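Local structure of tyrosinase (Burkholderia thailandensis, 5ZRD) at residues 121-124 / 125-129; 219-223 / 224-228; 186-189 / 190-193; 129-132 / 133-137. The protein catalyses the oxygen-dependent hydroxylation of monophenols to catechols and probably their further oxidation to quinones, using a pair of copper ions held by six histidines. One frame throughout, in Å; residues are numbered along the deposited sequence.

How the interactions relate
The four examples are all local contacts at helix ends and turns, and they differ in burial and chemistry. Interaction 4 is the most buried, a loop packed with aliphatic groups among helices 14-22, 205-221 and 315-334. It continues directly from interaction 1, a short capped helix with which it shares Ile129. Interaction 2, at the surface, relies on a lysine rather than on apolar packing; it touches interaction 1 where Leu220 meets Thr124 and Leu125, so both border the end of helix 205-221. Interaction 3 stands apart, its centre about 29 to 35 Å from the centres of the others, and starts helix 189-200 beside a second subunit.

Interaction 1 (121-124 / 125-129); sequences DEYT and LKHGI
Tyr123 and His127, one helical turn apart, show how a short helix can close on itself through an aromatic face. The tyrosine CG lies anti to the backbone N (chi1 -179°), which lays the ring across the next turn, where the His127 CB sits over one face, 3.8 Å from the ring centroid, in a CH-pi contact. The imidazole follows its own CB to the CE1 side of the tyrosine, and the two rings meet obliquely with planes at 44°. Beyond the ring, Tyr123 OH donates to a water at 2.7 Å; that water in turn donates to the carbonyl oxygens of His127 and Ile129, so the phenol is tied through water to the backbone at both residues. On another side of the helix, Leu125 leans back over the preceding turn, with CG 3.3 Å from Asp121 O, the same carbonyl that accepts from Leu125 N. Asp121 is the N-cap: its OD1 receives Thr124 N at 2.6 Å in a nearly straight bond. The Thr124 hydroxyl has its main partner in Trp117 NE1, while Thr124 O takes Gly128 N at 2.8 Å. Gly128 then turns away with positive phi (82°), a conformation suited to glycine. The Asp121 cap and the turn at Gly128 lie within a single short stretch of chain. Thr124 and Leu125 rest on Leu220 of helix 205-221, Arg217 of that helix donates to Leu125 O, and Arg15 of helix 14-22 makes a cation-pi contact with Tyr123.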
ATOM      1  N   ASP A 121      22.744  37.361 -26.885  1.00 33.56           N
ATOM      2  CA  ASP A 121      23.483  38.122 -27.887  1.00 35.92           C
ATOM      3  C   ASP A 121      22.539  39.124 -28.566  1.00 36.40           C
ATOM      4  O   ASP A 121      21.322  39.101 -28.348  1.00 41.04           O
ATOM      5  CB  ASP A 121      24.121  37.193 -28.962  1.00 37.97           C
ATOM      6  CG  ASP A 121      23.093  36.625 -29.982  1.00 41.18           C
ATOM      7  OD1 ASP A 121      21.867  36.904 -29.878  1.00 43.88           O
ATOM      8  OD2 ASP A 121      23.521  35.912 -30.911  1.00 43.26           O
ATOM      9  N   GLU A 122      23.129  39.954 -29.417  1.00 36.39           N
ATOM     10  CA  GLU A 122      22.471  41.063 -30.102  1.00 41.78           C
ATOM     11  C   GLU A 122      21.398  40.511 -31.060  1.00 37.39           C
ATOM     12  O   GLU A 122      20.289  41.075 -31.149  1.00 32.75           O
ATOM     13  CB  GLU A 122      23.524  41.936 -30.825  1.00 47.18           C
ATOM     14  CG  GLU A 122      23.110  43.393 -31.063  1.00 56.81           C
ATOM     15  CD  GLU A 122      22.704  44.208 -29.828  1.00 74.56           C
ATOM     16  OE1 GLU A 122      21.876  45.142 -29.996  1.00 75.51           O
ATOM     17  OE2 GLU A 122      23.203  43.918 -28.683  1.00 76.33           O
ATOM     18  N   TYR A 123      21.713  39.415 -31.760  1.00 36.04           N
ATOM     19  CA  TYR A 123      20.761  38.848 -32.709  1.00 41.39           C
ATOM     20  C   TYR A 123      19.461  38.466 -31.975  1.00 39.61           C
ATOM     21  O   TYR A 123      18.352  38.910 -32.367  1.00 38.86           O
ATOM     22  CB  TYR A 123      21.326  37.664 -33.504  1.00 39.66           C
ATOM     23  CG  TYR A 123      20.314  37.138 -34.483  1.00 36.61           C
ATOM     24  CD1 TYR A 123      20.131  37.751 -35.709  1.00 44.35           C
ATOM     25  CD2 TYR A 123      19.429  36.130 -34.138  1.00 40.02           C
ATOM     26  CE1 TYR A 123      19.121  37.356 -36.582  1.00 43.75           C
ATOM     27  CE2 TYR A 123      18.441  35.692 -35.013  1.00 39.80           C
ATOM     28  CZ  TYR A 123      18.269  36.324 -36.236  1.00 40.47           C
ATOM     29  OH  TYR A 123      17.311  35.927 -37.125  1.00 37.92           O
ATOM     30  N   THR A 124      19.597  37.690 -30.907  1.00 35.80           N
ATOM     31  CA  THR A 124      18.420  37.166 -30.257  1.00 36.05           C
ATOM     32  C   THR A 124      17.614  38.345 -29.703  1.00 35.79           C
ATOM     33  O   THR A 124      16.385  38.374 -29.819  1.00 34.59           O
ATOM     34  CB  THR A 124      18.743  36.118 -29.181  1.00 35.80           C
ATOM     35  OG1 THR A 124      19.514  35.023 -29.677  1.00 33.38           O
ATOM     36  CG2 THR A 124      17.478  35.530 -28.611  1.00 37.39           C
ATOM     37  N   LEU A 125      18.288  39.336 -29.139  1.00 34.15           N
ATOM     38  CA  LEU A 125      17.525  40.431 -28.554  1.00 34.56           C
ATOM     39  C   LEU A 125      16.691  41.149 -29.622  1.00 38.69           C
ATOM     40  O   LEU A 125      15.622  41.702 -29.283  1.00 36.65           O
ATOM     41  CB  LEU A 125      18.463  41.435 -27.896  1.00 34.54           C
ATOM     42  CG  LEU A 125      19.220  40.936 -26.678  1.00 38.46           C
ATOM     43  CD1 LEU A 125      20.373  41.884 -26.345  1.00 38.63           C
ATOM     44  CD2 LEU A 125      18.279  40.760 -25.501  1.00 36.24           C
ATOM     45  N   LYS A 126      17.208  41.229 -30.854  1.00 38.57           N
ATOM     46  CA  LYS A 126      16.571  42.055 -31.892  1.00 43.73           C
ATOM     47  C   LYS A 126      15.722  41.197 -32.835  1.00 40.60           C
ATOM     48  O   LYS A 126      14.905  41.752 -33.500  1.00 40.16           O
ATOM     49  CB  LYS A 126      17.618  42.808 -32.721  1.00 47.17           C
ATOM     50  CG  LYS A 126      18.424  43.860 -31.965  1.00 50.48           C
ATOM     51  CD  LYS A 126      19.664  44.330 -32.716  1.00 60.14           C
ATOM     52  CE  LYS A 126      19.515  45.679 -33.399  1.00 70.02           C
ATOM     53  NZ  LYS A 126      18.475  45.677 -34.462  1.00 69.98           N
ATOM     54  N   HIS A 127      15.928  39.882 -32.901  1.00 39.02           N
ATOM     55  CA  HIS A 127      15.221  39.041 -33.881  1.00 42.62           C
ATOM     56  C   HIS A 127      14.699  37.700 -33.324  1.00 42.48           C
ATOM     57  O   HIS A 127      14.047  36.964 -34.056  1.00 39.97           O
ATOM     58  CB  HIS A 127      16.165  38.792 -35.051  1.00 46.24           C
ATOM     59  CG  HIS A 127      16.478  40.067 -35.736  1.00 49.90           C
ATOM     60  ND1 HIS A 127      17.761  40.565 -35.823  1.00 51.15           N
ATOM     61  CD2 HIS A 127      15.655  40.995 -36.261  1.00 51.72           C
ATOM     62  CE1 HIS A 127      17.731  41.729 -36.427  1.00 53.66           C
ATOM     63  NE2 HIS A 127      16.444  42.018 -36.701  1.00 54.84           N
ATOM     64  N   GLY A 128      14.995  37.337 -32.080  1.00 39.62           N
ATOM     65  CA  GLY A 128      14.496  36.079 -31.537  1.00 41.87           C
ATOM     66  C   GLY A 128      15.350  34.891 -31.952  1.00 38.87           C
ATOM     67  O   GLY A 128      16.561  34.989 -32.034  1.00 40.22           O
ATOM     68  N   ILE A 129      14.726  33.767 -32.234  1.00 36.33           N
ATOM     69  CA  ILE A 129      15.496  32.537 -32.354  1.00 36.50           C
ATOM     70  C   ILE A 129      16.150  32.488 -33.740  1.00 37.22           C
ATOM     71  O   ILE A 129      15.514  32.755 -34.736  1.00 41.16           O
ATOM     72  CB  ILE A 129      14.617  31.303 -32.096  1.00 34.50           C
ATOM     73  CG1 ILE A 129      13.774  31.447 -30.829  1.00 34.15           C
ATOM     74  CG2 ILE A 129      15.467  30.036 -32.088  1.00 34.32           C
ATOM     75  CD1 ILE A 129      12.906  30.253 -30.570  1.00 36.50           C
TER
HETATM   76  O   HOH W   1      15.170  35.057 -35.733  1.00 28.54           O

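Interaction 2 (219-223 / 224-228); sequences WLKGD and SPTPG
Lys221 closes helix 205-221, and at Gly222 the backbone swings out with positive phi (93°), after which Ser224, Pro225 and Thr226 run in extended form past the lysine side chain. That side chain does most of the joining. Its CG stands anti to the backbone N and the next two torsions are also extended, so the aliphatic part reaches straight out until CD lies 3.7 Å from Pro225 CA. The bend comes at the last torsion and delivers NZ to Ser224 O at 2.8 Å, a bond in which the donor is tilted 22° from the carbonyl plane. A second, weak bond leads from NZ to Thr226 OG1 at 3.3 Å, where the threonine crosses the lysine at about a right angle. The ammonium group therefore bridges two residues that are themselves two apart. Nearer the turn, Asp223 turns its carboxylate forward to the next amide, and OD1 accepts Ser224 N at 3.0 Å on its anti side. Pro225 packs back against Arg217 and Ala218, keeping the outgoing chain close to the helix it has just left. The whole is a glycine-terminated helix end at the protein surface, with the final helical lysine reaching forward to hold the loop that follows.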
ATOM      1  N   TRP A 219      10.270  38.606 -23.542  1.00 34.93           N
ATOM      2  CA  TRP A 219      10.809  37.980 -22.341  1.00 34.48           C
ATOM      3  C   TRP A 219      12.229  38.484 -22.065  1.00 32.69           C
ATOM      4  O   TRP A 219      12.556  38.844 -20.930  1.00 30.06           O
ATOM      5  CB  TRP A 219      10.813  36.464 -22.489  1.00 34.30           C
ATOM      6  CG  TRP A 219       9.569  35.767 -22.033  1.00 33.30           C
ATOM      7  CD1 TRP A 219       8.482  35.439 -22.789  1.00 34.96           C
ATOM      8  CD2 TRP A 219       9.321  35.219 -20.736  1.00 35.02           C
ATOM      9  NE1 TRP A 219       7.577  34.729 -22.053  1.00 34.13           N
ATOM     10  CE2 TRP A 219       8.056  34.590 -20.786  1.00 33.92           C
ATOM     11  CE3 TRP A 219      10.017  35.224 -19.527  1.00 36.58           C
ATOM     12  CZ2 TRP A 219       7.506  33.938 -19.690  1.00 35.09           C
ATOM     13  CZ3 TRP A 219       9.457  34.595 -18.434  1.00 37.63           C
ATOM     14  CH2 TRP A 219       8.217  33.967 -18.512  1.00 34.09           C
ATOM     15  N   LEU A 220      13.066  38.518 -23.101  1.00 34.02           N
ATOM     16  CA  LEU A 220      14.456  39.000 -22.927  1.00 33.48           C
ATOM     17  C   LEU A 220      14.487  40.486 -22.543  1.00 32.92           C
ATOM     18  O   LEU A 220      15.233  40.897 -21.647  1.00 31.42           O
ATOM     19  CB  LEU A 220      15.235  38.745 -24.214  1.00 31.74           C
ATOM     20  CG  LEU A 220      15.606  37.283 -24.439  1.00 34.86           C
ATOM     21  CD1 LEU A 220      16.004  37.072 -25.879  1.00 37.22           C
ATOM     22  CD2 LEU A 220      16.738  36.869 -23.517  1.00 39.88           C
ATOM     23  N   LYS A 221      13.668  41.280 -23.216  1.00 37.19           N
ATOM     24  CA  LYS A 221      13.569  42.686 -22.894  1.00 38.69           C
ATOM     25  C   LYS A 221      13.032  42.901 -21.476  1.00 33.27           C
ATOM     26  O   LYS A 221      13.635  43.643 -20.744  1.00 32.53           O
ATOM     27  CB  LYS A 221      12.648  43.422 -23.868  1.00 40.31           C
ATOM     28  CG  LYS A 221      12.792  44.931 -23.789  1.00 45.53           C
ATOM     29  CD  LYS A 221      11.989  45.687 -24.838  1.00 53.98           C
ATOM     30  CE  LYS A 221      12.203  47.191 -24.768  1.00 64.50           C
ATOM     31  NZ  LYS A 221      10.967  47.949 -25.103  1.00 75.03           N
ATOM     32  N   GLY A 222      11.923  42.256 -21.088  1.00 32.10           N
ATOM     33  CA  GLY A 222      11.204  42.628 -19.838  1.00 34.66           C
ATOM     34  C   GLY A 222      10.083  43.641 -20.095  1.00 41.74           C
ATOM     35  O   GLY A 222       9.499  44.227 -19.172  1.00 40.37           O
ATOM     36  N   ASP A 223       9.759  43.834 -21.373  1.00 50.58           N
ATOM     37  CA  ASP A 223       8.685  44.722 -21.804  1.00 62.65           C
ATOM     38  C   ASP A 223       8.394  44.358 -23.271  1.00 62.91           C
ATOM     39  O   ASP A 223       9.121  43.496 -23.796  1.00 56.12           O
ATOM     40  CB  ASP A 223       9.127  46.185 -21.638  1.00 64.10           C
ATOM     41  CG  ASP A 223       8.000  47.079 -21.219  1.00 63.20           C
ATOM     42  OD1 ASP A 223       6.853  46.797 -21.663  1.00 46.91           O
ATOM     43  OD2 ASP A 223       8.283  48.035 -20.447  1.00 68.05           O
ATOM     44  N   SER A 224       7.372  44.957 -23.921  1.00 61.25           N
ATOM     45  CA  SER A 224       7.150  44.693 -25.376  1.00 63.96           C
ATOM     46  C   SER A 224       8.361  45.234 -26.146  1.00 66.78           C
ATOM     47  O   SER A 224       8.851  46.341 -25.841  1.00 59.78           O
ATOM     48  CB  SER A 224       5.872  45.283 -25.956  1.00 65.79           C
ATOM     49  OG  SER A 224       5.017  45.833 -24.967  1.00 65.04           O
ATOM     50  N   PRO A 225       8.846  44.460 -27.140  1.00 69.96           N
ATOM     51  CA  PRO A 225      10.088  44.796 -27.860  1.00 76.20           C
ATOM     52  C   PRO A 225       9.956  46.035 -28.774  1.00 82.48           C
ATOM     53  O   PRO A 225       9.040  46.107 -29.618  1.00 67.53           O
ATOM     54  CB  PRO A 225      10.450  43.519 -28.642  1.00 68.39           C
ATOM     55  CG  PRO A 225       9.159  42.727 -28.754  1.00 67.34           C
ATOM     56  CD  PRO A 225       8.273  43.195 -27.620  1.00 66.43           C
ATOM     57  N   THR A 226      10.861  47.005 -28.572  1.00 91.31           N
ATOM     58  CA  THR A 226      10.971  48.221 -29.401  1.00 93.50           C
ATOM     59  C   THR A 226      11.943  47.950 -30.556  1.00 91.67           C
ATOM     60  O   THR A 226      12.950  47.270 -30.339  1.00 75.06           O
ATOM     61  CB  THR A 226      11.450  49.439 -28.587  1.00 98.79           C
ATOM     62  OG1 THR A 226      12.553  49.060 -27.749  1.00 98.96           O
ATOM     63  CG2 THR A 226      10.346  50.075 -27.764  1.00 95.60           C
ATOM     64  N   PRO A 227      11.662  48.497 -31.772  1.00100.92           N
ATOM     65  CA  PRO A 227      12.643  48.503 -32.871  1.00 96.16           C
ATOM     66  C   PRO A 227      13.712  49.566 -32.564  1.00 92.52           C
ATOM     67  O   PRO A 227      13.448  50.457 -31.756  1.00 86.34           O
ATOM     68  CB  PRO A 227      11.827  48.819 -34.135  1.00100.54           C
ATOM     69  CG  PRO A 227      10.730  49.727 -33.630  1.00100.19           C
ATOM     70  CD  PRO A 227      10.489  49.298 -32.193  1.00102.72           C
ATOM     71  N   GLY A 228      14.893  49.463 -33.185  1.00 89.05           N
ATOM     72  CA  GLY A 228      16.053  50.331 -32.888  1.00 86.35           C
ATOM     73  C   GLY A 228      17.117  49.549 -32.136  1.00 90.83           C
ATOM     74  O   GLY A 228      17.362  48.385 -32.456  1.00 87.80           O
TER

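Interaction 3 (186-189 / 190-193); sequences VGTP and EALE
Thr188 turns its hydroxyl to Ala191: with chi1 at 67°, OG1 sits between the backbone N and the carbonyl carbon, which places it in front of the Ala191 amide. From there it accepts Ala191 N at 3.1 Å, while the Ala191 CB packs against the same oxygen. A different torsion serves Leu192, whose CG is anti to the backbone N (chi1 178°). Together with chi2 (54°) this brings CD1 to 3.7 Å from Val186 CG1, so that a residue two places before the cap is folded over the first turn. The arrangement is a classic helix N-cap, with threonine as the capping residue and proline in the first helical position, where the lack of an N-H costs nothing. Regular helical bonding then takes over: Thr188 O accepts Leu192 N at 2.9 Å and Pro189 O accepts Glu193 N at the same distance. The CG of Glu190 lies 3.6 Å from Thr188 OG1, and beyond it the side chain reaches the loop at Val514, Pro515 and Ser516. Across the subunit boundary, Pro189 packs on Gly187 of a second subunit, Leu192 on Pro189 of that subunit, and Thr188 on its Gly164.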
ATOM      1  N   VAL A 186      -2.239  15.936 -25.203  1.00 31.05           N
ATOM      2  CA  VAL A 186      -3.183  15.157 -26.037  1.00 30.39           C
ATOM      3  C   VAL A 186      -3.607  13.818 -25.386  1.00 32.01           C
ATOM      4  O   VAL A 186      -4.301  13.014 -26.032  1.00 33.98           O
ATOM      5  CB  VAL A 186      -2.573  14.920 -27.432  1.00 31.55           C
ATOM      6  CG1 VAL A 186      -2.441  16.208 -28.199  1.00 34.97           C
ATOM      7  CG2 VAL A 186      -1.234  14.210 -27.408  1.00 31.55           C
ATOM      8  N   GLY A 187      -3.238  13.529 -24.141  1.00 30.73           N
ATOM      9  CA  GLY A 187      -3.373  12.169 -23.638  1.00 33.02           C
ATOM     10  C   GLY A 187      -4.737  11.860 -23.038  1.00 33.73           C
ATOM     11  O   GLY A 187      -5.007  10.723 -22.743  1.00 34.82           O
ATOM     12  N   THR A 188      -5.568  12.867 -22.800  1.00 34.22           N
ATOM     13  CA  THR A 188      -6.949  12.652 -22.458  1.00 36.08           C
ATOM     14  C   THR A 188      -7.844  13.295 -23.525  1.00 37.65           C
ATOM     15  O   THR A 188      -7.407  14.166 -24.297  1.00 36.63           O
ATOM     16  CB  THR A 188      -7.336  13.227 -21.089  1.00 33.52           C
ATOM     17  OG1 THR A 188      -7.234  14.638 -21.218  1.00 32.44           O
ATOM     18  CG2 THR A 188      -6.471  12.739 -19.950  1.00 35.74           C
ATOM     19  N   PRO A 189      -9.111  12.870 -23.562  1.00 38.89           N
ATOM     20  CA  PRO A 189     -10.032  13.415 -24.589  1.00 37.22           C
ATOM     21  C   PRO A 189     -10.163  14.936 -24.453  1.00 36.57           C
ATOM     22  O   PRO A 189     -10.088  15.621 -25.433  1.00 37.20           O
ATOM     23  CB  PRO A 189     -11.362  12.701 -24.338  1.00 34.92           C
ATOM     24  CG  PRO A 189     -10.917  11.354 -23.764  1.00 38.02           C
ATOM     25  CD  PRO A 189      -9.709  11.694 -22.901  1.00 36.95           C
ATOM     26  N   GLU A 190     -10.274  15.438 -23.236  1.00 39.85           N
ATOM     27  CA  GLU A 190     -10.453  16.869 -23.029  1.00 44.64           C
ATOM     28  C   GLU A 190      -9.144  17.594 -23.386  1.00 43.60           C
ATOM     29  O   GLU A 190      -9.183  18.595 -24.098  1.00 44.74           O
ATOM     30  CB  GLU A 190     -10.973  17.157 -21.617  1.00 49.63           C
ATOM     31  CG  GLU A 190      -9.972  16.859 -20.512  1.00 60.73           C
ATOM     32  CD  GLU A 190     -10.522  16.498 -19.131  1.00 76.63           C
ATOM     33  OE1 GLU A 190     -11.192  17.381 -18.510  1.00 74.08           O
ATOM     34  OE2 GLU A 190     -10.251  15.334 -18.656  1.00 71.69           O
ATOM     35  N   ALA A 191      -7.983  17.070 -22.993  1.00 38.71           N
ATOM     36  CA  ALA A 191      -6.736  17.775 -23.326  1.00 36.45           C
ATOM     37  C   ALA A 191      -6.619  17.884 -24.849  1.00 34.22           C
ATOM     38  O   ALA A 191      -6.272  18.948 -25.391  1.00 32.99           O
ATOM     39  CB  ALA A 191      -5.542  17.088 -22.716  1.00 36.48           C
ATOM     40  N   LEU A 192      -6.922  16.788 -25.522  1.00 33.42           N
ATOM     41  CA  LEU A 192      -6.820  16.716 -26.976  1.00 39.52           C
ATOM     42  C   LEU A 192      -7.812  17.690 -27.622  1.00 40.71           C
ATOM     43  O   LEU A 192      -7.448  18.452 -28.534  1.00 39.64           O
ATOM     44  CB  LEU A 192      -7.106  15.282 -27.429  1.00 42.99           C
ATOM     45  CG  LEU A 192      -7.091  15.044 -28.936  1.00 43.58           C
ATOM     46  CD1 LEU A 192      -5.791  15.514 -29.554  1.00 39.80           C
ATOM     47  CD2 LEU A 192      -7.295  13.566 -29.212  1.00 48.19           C
ATOM     48  N   GLU A 193      -9.033  17.664 -27.126  1.00 41.68           N
ATOM     49  CA  GLU A 193     -10.060  18.578 -27.582  1.00 48.44           C
ATOM     50  C   GLU A 193      -9.548  20.021 -27.446  1.00 46.19           C
ATOM     51  O   GLU A 193      -9.562  20.748 -28.445  1.00 48.41           O
ATOM     52  CB  GLU A 193     -11.367  18.351 -26.816  1.00 52.26           C
ATOM     53  CG  GLU A 193     -12.499  19.265 -27.286  1.00 65.05           C
ATOM     54  CD  GLU A 193     -13.069  18.967 -28.669  1.00 69.61           C
ATOM     55  OE1 GLU A 193     -14.233  18.512 -28.735  1.00 82.48           O
ATOM     56  OE2 GLU A 193     -12.357  19.178 -29.681  1.00 67.61           O
TER

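Interaction 4 (129-132 / 133-137); sequences IPSI and LTQEK
Ile129 and Leu133 meet beside two overlapping type I beta turns, one spanning Pro130 to Leu133 and the next Ser131 to Thr134. Here the packing is aliphatic and close: the side chains cross at about a right angle, with Ile129 CG2 3.8 Å from Leu133 CD1, and CG2 of Thr134 adds a methyl from another direction. Ile129 also presses on helix 205-221, and Leu133 on Phe318 of helix 315-334. The turns are closed by backbone bonds. Leu133 N reaches Pro130 O at 3.1 Å, and Ser131 O is gripped twice, by Thr134 N from above the carbonyl plane and by Gln135 N at 2.8 Å nearly along the C=O axis. A water bridges Ile129 O and Thr134 OG1, linking both ends of the packed part. The other side is looser and more polar, where partly exposed Ser131 and Gln135 face each other with their side-chain oxygens 3.7 Å apart and the serine hydroxyl is bonded instead to Gln18. The Gln135 amide extends past Ile132, brushing its CD1, and has its rotation fixed by a bond further along the chain: NE2 donates to Lys137 O at 2.8 Å, the acceptor only 14° out of the amide plane.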
ATOM      1  N   ILE A 129      14.726  33.767 -32.234  1.00 36.33           N
ATOM      2  CA  ILE A 129      15.496  32.537 -32.354  1.00 36.50           C
ATOM      3  C   ILE A 129      16.150  32.488 -33.740  1.00 37.22           C
ATOM      4  O   ILE A 129      15.514  32.755 -34.736  1.00 41.16           O
ATOM      5  CB  ILE A 129      14.617  31.303 -32.096  1.00 34.50           C
ATOM      6  CG1 ILE A 129      13.774  31.447 -30.829  1.00 34.15           C
ATOM      7  CG2 ILE A 129      15.467  30.036 -32.088  1.00 34.32           C
ATOM      8  CD1 ILE A 129      12.906  30.253 -30.570  1.00 36.50           C
ATOM      9  N   PRO A 130      17.421  32.105 -33.798  1.00 38.68           N
ATOM     10  CA  PRO A 130      18.062  31.910 -35.112  1.00 41.55           C
ATOM     11  C   PRO A 130      17.218  30.996 -36.007  1.00 38.50           C
ATOM     12  O   PRO A 130      16.749  29.971 -35.511  1.00 40.46           O
ATOM     13  CB  PRO A 130      19.415  31.253 -34.768  1.00 39.74           C
ATOM     14  CG  PRO A 130      19.761  31.861 -33.434  1.00 40.54           C
ATOM     15  CD  PRO A 130      18.418  31.976 -32.724  1.00 39.40           C
ATOM     16  N   SER A 131      17.062  31.335 -37.292  1.00 40.83           N
ATOM     17  CA  SER A 131      16.122  30.580 -38.177  1.00 42.26           C
ATOM     18  C   SER A 131      16.607  29.138 -38.415  1.00 37.40           C
ATOM     19  O   SER A 131      15.799  28.285 -38.749  1.00 38.48           O
ATOM     20  CB  SER A 131      15.894  31.282 -39.476  1.00 42.98           C
ATOM     21  OG  SER A 131      17.128  31.416 -40.169  1.00 47.52           O
ATOM     22  N   ILE A 132      17.882  28.817 -38.203  1.00 34.05           N
ATOM     23  CA  ILE A 132      18.300  27.404 -38.404  1.00 34.23           C
ATOM     24  C   ILE A 132      17.535  26.512 -37.425  1.00 32.20           C
ATOM     25  O   ILE A 132      17.321  25.363 -37.740  1.00 35.22           O
ATOM     26  CB  ILE A 132      19.828  27.192 -38.288  1.00 38.20           C
ATOM     27  CG1 ILE A 132      20.246  25.741 -38.551  1.00 42.71           C
ATOM     28  CG2 ILE A 132      20.343  27.646 -36.933  1.00 40.76           C
ATOM     29  CD1 ILE A 132      19.817  25.206 -39.885  1.00 43.59           C
ATOM     30  N   LEU A 133      17.149  27.025 -36.251  1.00 37.83           N
ATOM     31  CA  LEU A 133      16.402  26.240 -35.229  1.00 35.54           C
ATOM     32  C   LEU A 133      14.894  26.257 -35.510  1.00 34.58           C
ATOM     33  O   LEU A 133      14.183  25.489 -34.886  1.00 37.38           O
ATOM     34  CB  LEU A 133      16.644  26.816 -33.828  1.00 36.67           C
ATOM     35  CG  LEU A 133      18.089  26.876 -33.338  1.00 36.34           C
ATOM     36  CD1 LEU A 133      18.145  27.341 -31.884  1.00 35.17           C
ATOM     37  CD2 LEU A 133      18.770  25.532 -33.496  1.00 38.46           C
ATOM     38  N   THR A 134      14.393  27.136 -36.367  1.00 35.31           N
ATOM     39  CA  THR A 134      12.923  27.184 -36.602  1.00 41.33           C
ATOM     40  C   THR A 134      12.518  26.810 -38.040  1.00 45.56           C
ATOM     41  O   THR A 134      11.382  26.393 -38.236  1.00 43.67           O
ATOM     42  CB  THR A 134      12.359  28.569 -36.286  1.00 39.02           C
ATOM     43  OG1 THR A 134      12.994  29.547 -37.119  1.00 39.67           O
ATOM     44  CG2 THR A 134      12.568  28.916 -34.828  1.00 41.35           C
ATOM     45  N   GLN A 135      13.408  26.940 -39.025  1.00 43.17           N
ATOM     46  CA  GLN A 135      13.010  26.799 -40.440  1.00 47.69           C
ATOM     47  C   GLN A 135      12.639  25.344 -40.763  1.00 44.60           C
ATOM     48  O   GLN A 135      13.126  24.390 -40.113  1.00 41.72           O
ATOM     49  CB  GLN A 135      14.112  27.305 -41.375  1.00 44.68           C
ATOM     50  CG  GLN A 135      15.285  26.341 -41.459  1.00 48.03           C
ATOM     51  CD  GLN A 135      16.514  26.978 -42.056  1.00 46.61           C
ATOM     52  OE1 GLN A 135      16.811  28.134 -41.784  1.00 49.66           O
ATOM     53  NE2 GLN A 135      17.235  26.221 -42.872  1.00 47.21           N
ATOM     54  N   GLU A 136      11.808  25.222 -41.815  1.00 43.70           N
ATOM     55  CA  GLU A 136      11.129  23.972 -42.231  1.00 44.74           C
ATOM     56  C   GLU A 136      12.111  22.994 -42.856  1.00 40.37           C
ATOM     57  O   GLU A 136      11.967  21.782 -42.672  1.00 38.42           O
ATOM     58  CB  GLU A 136      10.014  24.233 -43.247  1.00 52.73           C
ATOM     59  CG  GLU A 136       8.748  24.797 -42.612  1.00 64.53           C
ATOM     60  CD  GLU A 136       7.475  24.696 -43.440  1.00 78.22           C
ATOM     61  OE1 GLU A 136       7.552  24.335 -44.661  1.00 76.37           O
ATOM     62  OE2 GLU A 136       6.400  24.972 -42.857  1.00 80.35           O
ATOM     63  N   LYS A 137      13.089  23.534 -43.568  1.00 41.84           N
ATOM     64  CA  LYS A 137      13.898  22.752 -44.497  1.00 48.63           C
ATOM     65  C   LYS A 137      15.388  22.994 -44.287  1.00 46.09           C
ATOM     66  O   LYS A 137      15.806  23.977 -43.670  1.00 42.75           O
ATOM     67  CB  LYS A 137      13.567  23.147 -45.938  1.00 53.54           C
ATOM     68  CG  LYS A 137      12.133  22.860 -46.354  1.00 54.26           C
ATOM     69  CD  LYS A 137      11.743  21.414 -46.185  1.00 54.30           C
ATOM     70  CE  LYS A 137      10.336  21.144 -46.666  1.00 61.14           C
ATOM     71  NZ  LYS A 137       9.974  19.717 -46.481  1.00 63.44           N
TER
HETATM   72  O   HOH W   2      13.229  32.009 -36.309  1.00 35.57           O